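Side-chain contacts in sulfide-quinone reductase (Aquifex aeolicus, PDB 3HYW), which oxidises hydrogen sulfide with the help of FAD and passes the electrons to a quinone, building up polysulfur that is released typically as cyclooctasulfur: residues H4-G9 with N86-Q91; Y19-R22 with D27-I30; E258-A261 with K266-N269. All blocks are in the same frame, centred on the assembly; numbering follows the deposited sequence.

Contact 1. Residues H4-G9 with N86-Q91; sequences HVVVIG and NTVTTQ. With FAD (flavin-adenine dinucleotide), chain G.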
ATOM      1  N   HIS A   4      48.625  25.771   9.380  1.00 36.24           N
ATOM      2  CA  HIS A   4      48.679  24.316   9.471  1.00 35.66           C
ATOM      3  C   HIS A   4      47.331  23.731   9.874  1.00 35.09           C
ATOM      4  O   HIS A   4      46.799  24.042  10.937  1.00 35.05           O
ATOM      5  CB  HIS A   4      49.776  23.881  10.452  1.00 35.65           C
ATOM      6  CG  HIS A   4      50.011  22.401  10.488  1.00 35.73           C
ATOM      7  ND1 HIS A   4      50.508  21.754  11.599  1.00 35.32           N
ATOM      8  CD2 HIS A   4      49.814  21.441   9.551  1.00 35.46           C
ATOM      9  CE1 HIS A   4      50.610  20.461  11.345  1.00 35.57           C
ATOM     10  NE2 HIS A   4      50.198  20.246  10.108  1.00 36.12           N
ATOM     11  N   VAL A   5      46.779  22.894   9.007  1.00 34.65           N
ATOM     12  CA  VAL A   5      45.551  22.165   9.325  1.00 34.20           C
ATOM     13  C   VAL A   5      45.877  20.699   9.604  1.00 34.08           C
ATOM     14  O   VAL A   5      46.566  20.047   8.815  1.00 34.53           O
ATOM     15  CB  VAL A   5      44.501  22.253   8.186  1.00 33.93           C
ATOM     16  CG1 VAL A   5      43.255  21.443   8.540  1.00 34.30           C
ATOM     17  CG2 VAL A   5      44.124  23.697   7.915  1.00 33.85           C
ATOM     18  N   VAL A   6      45.395  20.194  10.735  1.00 33.34           N
ATOM     19  CA  VAL A   6      45.446  18.763  11.014  1.00 33.34           C
ATOM     20  C   VAL A   6      44.075  18.152  10.741  1.00 33.07           C
ATOM     21  O   VAL A   6      43.051  18.661  11.211  1.00 32.90           O
ATOM     22  CB  VAL A   6      45.887  18.460  12.471  1.00 33.35           C
ATOM     23  CG1 VAL A   6      45.713  16.970  12.806  1.00 33.35           C
ATOM     24  CG2 VAL A   6      47.331  18.897  12.696  1.00 33.51           C
ATOM     25  N   VAL A   7      44.072  17.067   9.974  1.00 33.13           N
ATOM     26  CA  VAL A   7      42.866  16.304   9.697  1.00 33.05           C
ATOM     27  C   VAL A   7      43.012  14.930  10.343  1.00 33.21           C
ATOM     28  O   VAL A   7      43.968  14.199  10.061  1.00 32.92           O
ATOM     29  CB  VAL A   7      42.620  16.145   8.175  1.00 33.34           C
ATOM     30  CG1 VAL A   7      41.355  15.338   7.914  1.00 33.01           C
ATOM     31  CG2 VAL A   7      42.540  17.510   7.490  1.00 33.79           C
ATOM     32  N   ILE A   8      42.073  14.592  11.223  1.00 32.87           N
ATOM     33  CA  ILE A   8      42.067  13.271  11.830  1.00 32.89           C
ATOM     34  C   ILE A   8      41.087  12.371  11.091  1.00 33.10           C
ATOM     35  O   ILE A   8      39.867  12.574  11.160  1.00 32.78           O
ATOM     36  CB  ILE A   8      41.716  13.295  13.339  1.00 32.58           C
ATOM     37  CG1 ILE A   8      42.598  14.305  14.101  1.00 32.60           C
ATOM     38  CG2 ILE A   8      41.879  11.902  13.926  1.00 32.43           C
ATOM     39  CD1 ILE A   8      42.229  14.449  15.599  1.00 32.52           C
ATOM     40  N   GLY A   9      41.630  11.373  10.396  1.00 32.99           N
ATOM     41  CA  GLY A   9      40.808  10.382   9.701  1.00 32.90           C
ATOM     42  C   GLY A   9      41.107  10.350   8.221  1.00 32.77           C
ATOM     43  O   GLY A   9      41.022  11.376   7.544  1.00 32.85           O
ATOM     44  N   ASN A  86      45.728  23.812  21.328  1.00 34.91           N
ATOM     45  CA  ASN A  86      45.686  23.539  19.882  1.00 34.84           C
ATOM     46  C   ASN A  86      46.623  22.405  19.471  1.00 34.72           C
ATOM     47  O   ASN A  86      47.419  22.544  18.539  1.00 34.83           O
ATOM     48  CB  ASN A  86      45.983  24.799  19.055  1.00 34.95           C
ATOM     49  CG  ASN A  86      44.990  25.911  19.300  1.00 35.47           C
ATOM     50  OD1 ASN A  86      43.784  25.728  19.152  1.00 36.46           O
ATOM     51  ND2 ASN A  86      45.496  27.077  19.682  1.00 36.84           N
ATOM     52  N   THR A  87      46.524  21.279  20.171  1.00 34.71           N
ATOM     53  CA  THR A  87      47.383  20.133  19.883  1.00 34.72           C
ATOM     54  C   THR A  87      46.620  18.822  19.739  1.00 34.64           C
ATOM     55  O   THR A  87      45.539  18.647  20.301  1.00 34.72           O
ATOM     56  CB  THR A  87      48.456  19.925  20.962  1.00 34.33           C
ATOM     57  OG1 THR A  87      47.818  19.741  22.227  1.00 34.90           O
ATOM     58  CG2 THR A  87      49.423  21.107  21.026  1.00 34.81           C
ATOM     59  N   VAL A  88      47.212  17.910  18.976  1.00 34.69           N
ATOM     60  CA  VAL A  88      46.769  16.527  18.887  1.00 34.84           C
ATOM     61  C   VAL A  88      47.946  15.643  19.291  1.00 34.86           C
ATOM     62  O   VAL A  88      49.092  15.900  18.902  1.00 34.79           O
ATOM     63  CB  VAL A  88      46.303  16.163  17.448  1.00 34.85           C
ATOM     64  CG1 VAL A  88      45.741  14.736  17.388  1.00 35.57           C
ATOM     65  CG2 VAL A  88      45.253  17.146  16.960  1.00 34.69           C
ATOM     66  N   THR A  89      47.663  14.611  20.079  1.00 34.91           N
ATOM     67  CA  THR A  89      48.683  13.649  20.469  1.00 35.15           C
ATOM     68  C   THR A  89      48.335  12.283  19.902  1.00 35.33           C
ATOM     69  O   THR A  89      47.197  11.834  20.013  1.00 35.28           O
ATOM     70  CB  THR A  89      48.833  13.564  22.006  1.00 35.14           C
ATOM     71  OG1 THR A  89      48.795  14.881  22.565  1.00 35.13           O
ATOM     72  CG2 THR A  89      50.144  12.878  22.393  1.00 34.61           C
ATOM     73  N   THR A  90      49.318  11.631  19.288  1.00 35.69           N
ATOM     74  CA  THR A  90      49.118  10.301  18.720  1.00 36.24           C
ATOM     75  C   THR A  90      49.389   9.213  19.758  1.00 36.81           C
ATOM     76  O   THR A  90      49.891   9.497  20.849  1.00 36.90           O
ATOM     77  CB  THR A  90      49.986  10.070  17.458  1.00 36.07           C
ATOM     78  OG1 THR A  90      51.372  10.152  17.806  1.00 36.28           O
ATOM     79  CG2 THR A  90      49.671  11.099  16.381  1.00 35.73           C
ATOM     80  N   GLN A  91      49.062   7.971  19.406  1.00 37.62           N
ATOM     81  CA  GLN A  91      49.235   6.824  20.298  1.00 38.42           C
ATOM     82  C   GLN A  91      50.690   6.628  20.753  1.00 38.56           C
ATOM     83  O   GLN A  91      50.935   6.249  21.895  1.00 38.57           O
ATOM     84  CB  GLN A  91      48.690   5.555  19.633  1.00 38.81           C
ATOM     85  CG  GLN A  91      48.419   4.399  20.592  1.00 40.40           C
ATOM     86  CD  GLN A  91      47.330   3.452  20.097  1.00 42.92           C
ATOM     87  OE1 GLN A  91      47.201   3.196  18.897  1.00 43.10           O
ATOM     88  NE2 GLN A  91      46.539   2.925  21.031  1.00 44.07           N
TER
HETATM   89  PA  FAD G 441      35.167   6.745   7.316  1.00 23.13           P
HETATM   90  O1A FAD G 441      35.110   6.874   5.815  1.00 21.98           O
HETATM   91  O2A FAD G 441      34.818   5.436   7.955  1.00 24.09           O
HETATM   92  O5B FAD G 441      36.647   7.177   7.738  1.00 24.67           O
HETATM   93  C5B FAD G 441      37.075   7.345   9.079  1.00 24.01           C
HETATM   94  C4B FAD G 441      38.594   7.280   9.066  1.00 24.36           C
HETATM   95  O4B FAD G 441      39.116   7.690  10.330  1.00 25.28           O
HETATM   96  C3B FAD G 441      39.082   5.856   8.852  1.00 25.54           C
HETATM   97  O3B FAD G 441      40.205   5.885   7.964  1.00 25.86           O
HETATM   98  C2B FAD G 441      39.505   5.409  10.238  1.00 25.73           C
HETATM   99  O2B FAD G 441      40.519   4.407  10.189  1.00 26.92           O
HETATM  100  C1B FAD G 441      40.021   6.707  10.831  1.00 25.75           C
HETATM  101  N9A FAD G 441      40.039   6.763  12.317  1.00 26.20           N
HETATM  102  C8A FAD G 441      39.109   6.284  13.171  1.00 26.17           C
HETATM  103  N7A FAD G 441      39.497   6.563  14.441  1.00 26.59           N
HETATM  104  C5A FAD G 441      40.682   7.214  14.372  1.00 26.19           C
HETATM  105  C6A FAD G 441      41.555   7.740  15.323  1.00 26.33           C
HETATM  106  N6A FAD G 441      41.271   7.642  16.642  1.00 25.81           N
HETATM  107  N1A FAD G 441      42.696   8.357  14.916  1.00 26.27           N
HETATM  108  C2A FAD G 441      42.996   8.465  13.610  1.00 26.78           C
HETATM  109  N3A FAD G 441      42.174   7.964  12.674  1.00 26.57           N
HETATM  110  C4A FAD G 441      41.013   7.342  13.030  1.00 26.06           C
HETATM  111  N1  FAD G 441      27.035   6.274   2.038  1.00 22.93           N
HETATM  112  C2  FAD G 441      26.552   6.508   0.788  1.00 23.66           C
HETATM  113  O2  FAD G 441      26.332   7.677   0.415  1.00 24.10           O
HETATM  114  N3  FAD G 441      26.310   5.494  -0.077  1.00 23.08           N
HETATM  115  C4  FAD G 441      26.547   4.219   0.293  1.00 23.39           C
HETATM  116  O4  FAD G 441      26.299   3.182  -0.560  1.00 23.55           O
HETATM  117  C4X FAD G 441      27.039   3.955   1.566  1.00 23.22           C
HETATM  118  N5  FAD G 441      27.268   2.674   1.934  1.00 23.21           N
HETATM  119  C5X FAD G 441      27.753   2.394   3.164  1.00 23.05           C
HETATM  120  C6  FAD G 441      27.996   1.062   3.515  1.00 23.03           C
HETATM  121  C7  FAD G 441      28.487   0.743   4.778  1.00 23.35           C
HETATM  122  C7M FAD G 441      28.729  -0.715   5.119  1.00 23.27           C
HETATM  123  C8  FAD G 441      28.733   1.772   5.691  1.00 23.43           C
HETATM  124  C8M FAD G 441      29.263   1.497   7.086  1.00 23.84           C
HETATM  125  C9  FAD G 441      28.483   3.099   5.333  1.00 23.15           C
HETATM  126  C9A FAD G 441      28.000   3.434   4.058  1.00 23.25           C
HETATM  127  N10 FAD G 441      27.772   4.730   3.692  1.00 23.61           N
HETATM  128  C10 FAD G 441      27.285   5.002   2.453  1.00 23.12           C
HETATM  129  C1' FAD G 441      27.968   5.824   4.671  1.00 23.08           C
HETATM  130  C2' FAD G 441      29.178   6.732   4.587  1.00 22.43           C
HETATM  131  O2' FAD G 441      29.333   7.233   3.252  1.00 23.62           O
HETATM  132  C3' FAD G 441      30.408   5.979   5.095  1.00 22.62           C
HETATM  133  O3' FAD G 441      30.169   5.544   6.456  1.00 20.36           O
HETATM  134  C4' FAD G 441      31.655   6.851   5.041  1.00 22.58           C
HETATM  135  O4' FAD G 441      32.799   5.992   5.122  1.00 23.25           O
HETATM  136  C5' FAD G 441      31.671   7.864   6.180  1.00 21.62           C
HETATM  137  O5' FAD G 441      32.798   8.725   6.048  1.00 22.49           O
HETATM  138  P   FAD G 441      33.662   9.214   7.319  1.00 21.98           P
HETATM  139  O1P FAD G 441      34.803  10.045   6.795  1.00 21.34           O
HETATM  140  O2P FAD G 441      32.752   9.794   8.380  1.00 20.22           O
HETATM  141  O3P FAD G 441      34.225   7.856   7.981  1.00 21.19           O
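Strand 4-8 and strand 87-90 belong to two different sheets that pack against each other without a backbone hydrogen bond, their CA atoms coming nearest at Val6 and Val88, 8.3 Å apart. Contact between them is therefore a matter of side chains, and three are enough: Val6 and Ile8, alternate residues on one face of the first strand, with Val88 facing both. Val88 divides its two methyls between them. Val88 CG1, anti to the backbone N (chi1 -176°), meets Ile8 CD1 at 4.0 Å, the two side chains reaching out tip to tip; Val88 CG2 lies 4.2 Å from Val6 CG1, and these two valines meet at a slant. Such spacings describe light van der Waals packing among buried methyls.

The two branches of Ile8 meet different partners. While CD1 goes to the valine, Ile8 CG2 turns to the cofactor and lies 3.6 Å from C2A of the FAD adenine. Next in the chain, Gly9 places its CA 3.2 Å from the ribose oxygen O4B of FAD; a CB would probably be crowded by that oxygen and, at these backbone angles, by the carbonyl O of Ile8. This is the strand end leading into the glycine-rich turn of a Rossmann-type dinucleotide fold, where Gly9 is part of the FAD-binding site.

Around the three side chains, Leu101 of the neighbouring parallel strand 100-103 touches Val6, Ile8 and Val88 alike. Ile96 of strand 95-97 touches Val6, while Ala78 and Ile81 of strand 78-82 touch Ile8, placing the contact between the parallel sheet and the three-stranded antiparallel one.

Contact 2. Residues Y19-R22 with D27-I30; sequences YNLR and DLKI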
ATOM      1  N   TYR A  19      41.781  17.321   0.564  1.00 31.37           N
ATOM      2  CA  TYR A  19      41.905  17.639  -0.861  1.00 31.81           C
ATOM      3  C   TYR A  19      41.256  18.983  -1.195  1.00 31.78           C
ATOM      4  O   TYR A  19      41.809  19.757  -1.979  1.00 31.93           O
ATOM      5  CB  TYR A  19      41.303  16.535  -1.740  1.00 31.64           C
ATOM      6  CG  TYR A  19      42.093  15.232  -1.839  1.00 32.04           C
ATOM      7  CD1 TYR A  19      43.115  14.918  -0.934  1.00 32.14           C
ATOM      8  CD2 TYR A  19      41.769  14.284  -2.809  1.00 30.58           C
ATOM      9  CE1 TYR A  19      43.811  13.711  -1.024  1.00 31.38           C
ATOM     10  CE2 TYR A  19      42.451  13.080  -2.897  1.00 31.15           C
ATOM     11  CZ  TYR A  19      43.466  12.799  -2.010  1.00 30.78           C
ATOM     12  OH  TYR A  19      44.134  11.600  -2.108  1.00 31.23           O
ATOM     13  N   ASN A  20      40.098  19.265  -0.595  1.00 31.96           N
ATOM     14  CA  ASN A  20      39.410  20.540  -0.837  1.00 32.68           C
ATOM     15  C   ASN A  20      40.284  21.710  -0.384  1.00 32.58           C
ATOM     16  O   ASN A  20      40.440  22.687  -1.109  1.00 32.40           O
ATOM     17  CB  ASN A  20      38.056  20.614  -0.123  1.00 33.11           C
ATOM     18  CG  ASN A  20      36.950  19.858  -0.843  1.00 35.50           C
ATOM     19  OD1 ASN A  20      36.857  19.862  -2.070  1.00 40.00           O
ATOM     20  ND2 ASN A  20      36.086  19.219  -0.067  1.00 37.00           N
ATOM     21  N   LEU A  21      40.861  21.584   0.810  1.00 32.35           N
ATOM     22  CA  LEU A  21      41.800  22.571   1.342  1.00 32.63           C
ATOM     23  C   LEU A  21      43.036  22.751   0.466  1.00 32.91           C
ATOM     24  O   LEU A  21      43.474  23.884   0.223  1.00 33.01           O
ATOM     25  CB  LEU A  21      42.217  22.192   2.762  1.00 32.44           C
ATOM     26  CG  LEU A  21      41.211  22.473   3.882  1.00 32.29           C
ATOM     27  CD1 LEU A  21      41.648  21.757   5.144  1.00 31.42           C
ATOM     28  CD2 LEU A  21      41.062  23.980   4.133  1.00 31.85           C
ATOM     29  N   ARG A  22      43.597  21.637  -0.003  1.00 33.27           N
ATOM     30  CA  ARG A  22      44.803  21.678  -0.831  1.00 33.41           C
ATOM     31  C   ARG A  22      44.573  22.403  -2.158  1.00 33.89           C
ATOM     32  O   ARG A  22      45.422  23.187  -2.604  1.00 33.65           O
ATOM     33  CB  ARG A  22      45.372  20.265  -1.051  1.00 33.14           C
ATOM     34  CG  ARG A  22      46.510  20.161  -2.086  1.00 32.93           C
ATOM     35  CD  ARG A  22      47.718  21.087  -1.778  1.00 32.04           C
ATOM     36  NE  ARG A  22      48.462  20.699  -0.576  1.00 31.81           N
ATOM     37  CZ  ARG A  22      48.688  21.481   0.480  1.00 31.94           C
ATOM     38  NH1 ARG A  22      48.229  22.731   0.522  1.00 31.73           N
ATOM     39  NH2 ARG A  22      49.388  21.013   1.508  1.00 31.32           N
ATOM     40  N   ASP A  27      49.564  26.597  -0.754  1.00 39.50           N
ATOM     41  CA  ASP A  27      50.656  26.794   0.203  1.00 39.78           C
ATOM     42  C   ASP A  27      50.327  26.345   1.637  1.00 39.35           C
ATOM     43  O   ASP A  27      51.217  26.243   2.479  1.00 39.50           O
ATOM     44  CB  ASP A  27      51.206  28.232   0.149  1.00 40.31           C
ATOM     45  CG  ASP A  27      50.305  29.247   0.837  1.00 41.88           C
ATOM     46  OD1 ASP A  27      49.062  29.071   0.832  1.00 43.71           O
ATOM     47  OD2 ASP A  27      50.857  30.235   1.383  1.00 43.28           O
ATOM     48  N   LEU A  28      49.054  26.046   1.889  1.00 38.67           N
ATOM     49  CA  LEU A  28      48.583  25.561   3.188  1.00 37.86           C
ATOM     50  C   LEU A  28      49.321  24.286   3.599  1.00 37.35           C
ATOM     51  O   LEU A  28      49.424  23.358   2.806  1.00 37.19           O
ATOM     52  CB  LEU A  28      47.088  25.243   3.099  1.00 37.81           C
ATOM     53  CG  LEU A  28      46.077  25.662   4.174  1.00 37.83           C
ATOM     54  CD1 LEU A  28      44.847  24.774   4.114  1.00 36.79           C
ATOM     55  CD2 LEU A  28      46.639  25.702   5.579  1.00 37.59           C
ATOM     56  N   LYS A  29      49.836  24.240   4.826  1.00 36.64           N
ATOM     57  CA  LYS A  29      50.387  22.990   5.348  1.00 36.30           C
ATOM     58  C   LYS A  29      49.240  22.118   5.863  1.00 35.36           C
ATOM     59  O   LYS A  29      48.384  22.581   6.616  1.00 34.88           O
ATOM     60  CB  LYS A  29      51.428  23.236   6.444  1.00 36.26           C
ATOM     61  CG  LYS A  29      52.152  21.974   6.899  1.00 37.05           C
ATOM     62  CD  LYS A  29      53.142  22.252   8.041  1.00 37.75           C
ATOM     63  CE  LYS A  29      53.751  20.948   8.560  1.00 39.58           C
ATOM     64  NZ  LYS A  29      54.535  21.147   9.810  1.00 40.69           N
ATOM     65  N   ILE A  30      49.217  20.862   5.430  1.00 34.80           N
ATOM     66  CA  ILE A  30      48.130  19.945   5.770  1.00 34.33           C
ATOM     67  C   ILE A  30      48.694  18.596   6.199  1.00 34.09           C
ATOM     68  O   ILE A  30      49.479  17.982   5.482  1.00 33.41           O
ATOM     69  CB  ILE A  30      47.136  19.744   4.587  1.00 34.51           C
ATOM     70  CG1 ILE A  30      46.529  21.085   4.151  1.00 33.96           C
ATOM     71  CG2 ILE A  30      46.032  18.748   4.972  1.00 34.36           C
ATOM     72  CD1 ILE A  30      45.879  21.061   2.789  1.00 35.35           C
TER
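Arg22, Ile30 and Leu28 carry most of this contact, which closes the second half of a beta-alpha-beta unit of the Rossmann-type fold: helix 12-24 is brought back against the start of strand 29-33. Arg22 leaves the helix with CG anti to the backbone N (chi1 171°) and then bends at chi2 and chi3, which curls its guanidinium round to the strand. Ile30 slides past it in the opposite direction, laying CD1 3.5 Å above one guanidinium face, offset toward the rim. Ile30 CD1 also lies 3.8 Å from Leu21 CB. Leu28 CD1 packs on Leu21 CD2 at 3.9 Å, the apolar side of the contact.

The polar side has further partners: NE of Arg22 bonds Phe69 O, and NH2 takes Asn70 O as a further acceptor. With an alanine at Arg22, the carbonyls of Leu28, Phe69 and Asn70 would probably lose the donor group they share and the Ile30 methyl its flat cover.

Both terminal nitrogens grip one acceptor end-on: NH1 and NH2 of Arg22 each lie 2.7 Å from Leu28 O, which sits in the guanidinium plane, and both bonds are bent, NH1 meeting a lone pair in the carbonyl plane.

Contact 3. Residues E258-A261 with K266-N269; sequences EVVA and KVAN. With SO4 (sulfate ion), chain N.
Ala268 pushes its lone methyl against helix backbone: Ala268 CB lies 3.5 Å from Val260 O and 3.6 Å from Ala261 CA, with no hydrogen bond between the two segments. The CA atoms of Ala261 and Ala268 are only 5.1 Å apart. The small side chain is consistent with this close approach of the loop to the end of the short helix 258-261.

Val260 supplies the side chain that meets the loop. Val260 CG1, held anti to the backbone N (chi1 173°), lies 3.8 Å from both CB and CA of Ala268. Farther off it meets Val267, whose O is 4.2 Å from Val260 CG1; the nearest methyl, Val267 CG1, is at 4.5 Å. Val275 touches Val260 from outside the two segments, and Tyr286 does the same for Val267.

A single-turn helix follows strand 247-255 of the mixed sheet, and the chain then folds back beside it on the way to strand 289-291. At the start of this helix two backbone amides hold a sulfate, probably from the crystallisation liquor. Glu258 N points almost straight at its O2 (2.9 Å, N-H...O angle 168°), whereas the bond from Val259 N to O3 is longer and more bent, at 3.1 Å and 144°. Lys77 NZ and Lys108 NZ also hydrogen-bond the anion. Val259 also touches FAD, and the Glu258 carboxylate turns to a salt bridge with Lys273.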
ATOM      1  N   GLU A 258      37.236   8.019  21.498  1.00 35.44           N
ATOM      2  CA  GLU A 258      37.858   8.527  22.710  1.00 34.75           C
ATOM      3  C   GLU A 258      38.686   9.783  22.467  1.00 34.17           C
ATOM      4  O   GLU A 258      38.800  10.626  23.350  1.00 34.06           O
ATOM      5  CB  GLU A 258      38.695   7.435  23.376  1.00 35.02           C
ATOM      6  CG  GLU A 258      37.848   6.288  23.902  1.00 35.60           C
ATOM      7  CD  GLU A 258      36.834   6.746  24.939  1.00 37.28           C
ATOM      8  OE1 GLU A 258      37.264   7.143  26.041  1.00 36.77           O
ATOM      9  OE2 GLU A 258      35.613   6.704  24.653  1.00 37.51           O
ATOM     10  N   VAL A 259      39.245   9.913  21.267  1.00 33.57           N
ATOM     11  CA  VAL A 259      39.997  11.120  20.901  1.00 32.76           C
ATOM     12  C   VAL A 259      39.106  12.371  20.973  1.00 32.37           C
ATOM     13  O   VAL A 259      39.554  13.434  21.409  1.00 32.14           O
ATOM     14  CB  VAL A 259      40.706  10.986  19.511  1.00 32.85           C
ATOM     15  CG1 VAL A 259      39.709  10.808  18.386  1.00 32.05           C
ATOM     16  CG2 VAL A 259      41.607  12.184  19.241  1.00 32.66           C
ATOM     17  N   VAL A 260      37.847  12.234  20.562  1.00 31.86           N
ATOM     18  CA  VAL A 260      36.892  13.334  20.675  1.00 31.88           C
ATOM     19  C   VAL A 260      36.544  13.588  22.149  1.00 31.95           C
ATOM     20  O   VAL A 260      36.599  14.728  22.612  1.00 31.44           O
ATOM     21  CB  VAL A 260      35.634  13.111  19.806  1.00 31.86           C
ATOM     22  CG1 VAL A 260      34.588  14.175  20.080  1.00 32.74           C
ATOM     23  CG2 VAL A 260      36.006  13.161  18.335  1.00 31.47           C
ATOM     24  N   ALA A 261      36.207  12.518  22.873  1.00 32.28           N
ATOM     25  CA  ALA A 261      35.940  12.587  24.318  1.00 32.72           C
ATOM     26  C   ALA A 261      37.058  13.289  25.102  1.00 33.01           C
ATOM     27  O   ALA A 261      36.796  13.967  26.091  1.00 33.28           O
ATOM     28  CB  ALA A 261      35.686  11.189  24.877  1.00 32.69           C
ATOM     29  N   LYS A 266      32.703  20.497  25.758  1.00 35.63           N
ATOM     30  CA  LYS A 266      32.410  21.545  24.768  1.00 35.61           C
ATOM     31  C   LYS A 266      32.638  21.038  23.341  1.00 35.23           C
ATOM     32  O   LYS A 266      32.148  21.636  22.379  1.00 35.44           O
ATOM     33  CB  LYS A 266      33.256  22.807  25.007  1.00 35.62           C
ATOM     34  CG  LYS A 266      33.182  23.401  26.423  1.00 36.68           C
ATOM     35  CD  LYS A 266      31.772  23.855  26.797  1.00 38.09           C
ATOM     36  CE  LYS A 266      31.742  24.441  28.203  1.00 39.14           C
ATOM     37  NZ  LYS A 266      32.022  23.422  29.266  1.00 39.92           N
ATOM     38  N   VAL A 267      33.380  19.941  23.215  1.00 34.75           N
ATOM     39  CA  VAL A 267      33.693  19.348  21.909  1.00 34.44           C
ATOM     40  C   VAL A 267      32.994  17.997  21.726  1.00 34.64           C
ATOM     41  O   VAL A 267      32.442  17.716  20.660  1.00 33.98           O
ATOM     42  CB  VAL A 267      35.223  19.193  21.705  1.00 34.47           C
ATOM     43  CG1 VAL A 267      35.542  18.517  20.362  1.00 33.91           C
ATOM     44  CG2 VAL A 267      35.926  20.550  21.802  1.00 33.76           C
ATOM     45  N   ALA A 268      33.027  17.167  22.767  1.00 34.64           N
ATOM     46  CA  ALA A 268      32.374  15.854  22.737  1.00 34.96           C
ATOM     47  C   ALA A 268      30.958  15.931  23.293  1.00 35.20           C
ATOM     48  O   ALA A 268      30.767  16.295  24.453  1.00 34.79           O
ATOM     49  CB  ALA A 268      33.196  14.831  23.525  1.00 34.86           C
ATOM     50  N   ASN A 269      29.972  15.608  22.454  1.00 35.45           N
ATOM     51  CA  ASN A 269      28.572  15.490  22.882  1.00 36.43           C
ATOM     52  C   ASN A 269      28.460  14.462  24.015  1.00 36.47           C
ATOM     53  O   ASN A 269      28.893  13.328  23.853  1.00 36.39           O
ATOM     54  CB  ASN A 269      27.696  15.084  21.679  1.00 36.28           C
ATOM     55  CG  ASN A 269      26.229  14.877  22.044  1.00 37.83           C
ATOM     56  OD1 ASN A 269      25.896  14.092  22.934  1.00 41.16           O
ATOM     57  ND2 ASN A 269      25.342  15.563  21.333  1.00 38.40           N
TER
HETATM   58  S   SO4 N 433      39.558   5.972  19.486  0.50 32.02           S
HETATM   59  O1  SO4 N 433      40.445   4.939  19.991  0.50 32.04           O
HETATM   60  O2  SO4 N 433      38.236   5.730  20.058  0.50 31.58           O
HETATM   61  O3  SO4 N 433      40.047   7.295  19.863  0.50 29.31           O
HETATM   62  O4  SO4 N 433      39.502   5.864  18.030  0.50 31.34           O

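Along the chain, contact 2 falls within the span bridged by contact 1, and contact 3 follows both. Contacts 1 and 2 share the parallel Rossmann-type sheet, in which strands 4-8 and 29-33 are neighbours; their centres are 15 Å apart, and they touch directly, Val5 CG1 packing 3.8 Å from Leu21 CD1. Contact 3 lies with its centre about 14 Å from that of contact 1 but 25 Å from that of contact 2, and touches neither. The FAD adenosine end is reached from contact 1, and Val259 of contact 3 also touches the cofactor, whereas contact 2 lies further off, joining helix 12-24 to strand 29-33, the elements that follow Gly9 along the chain.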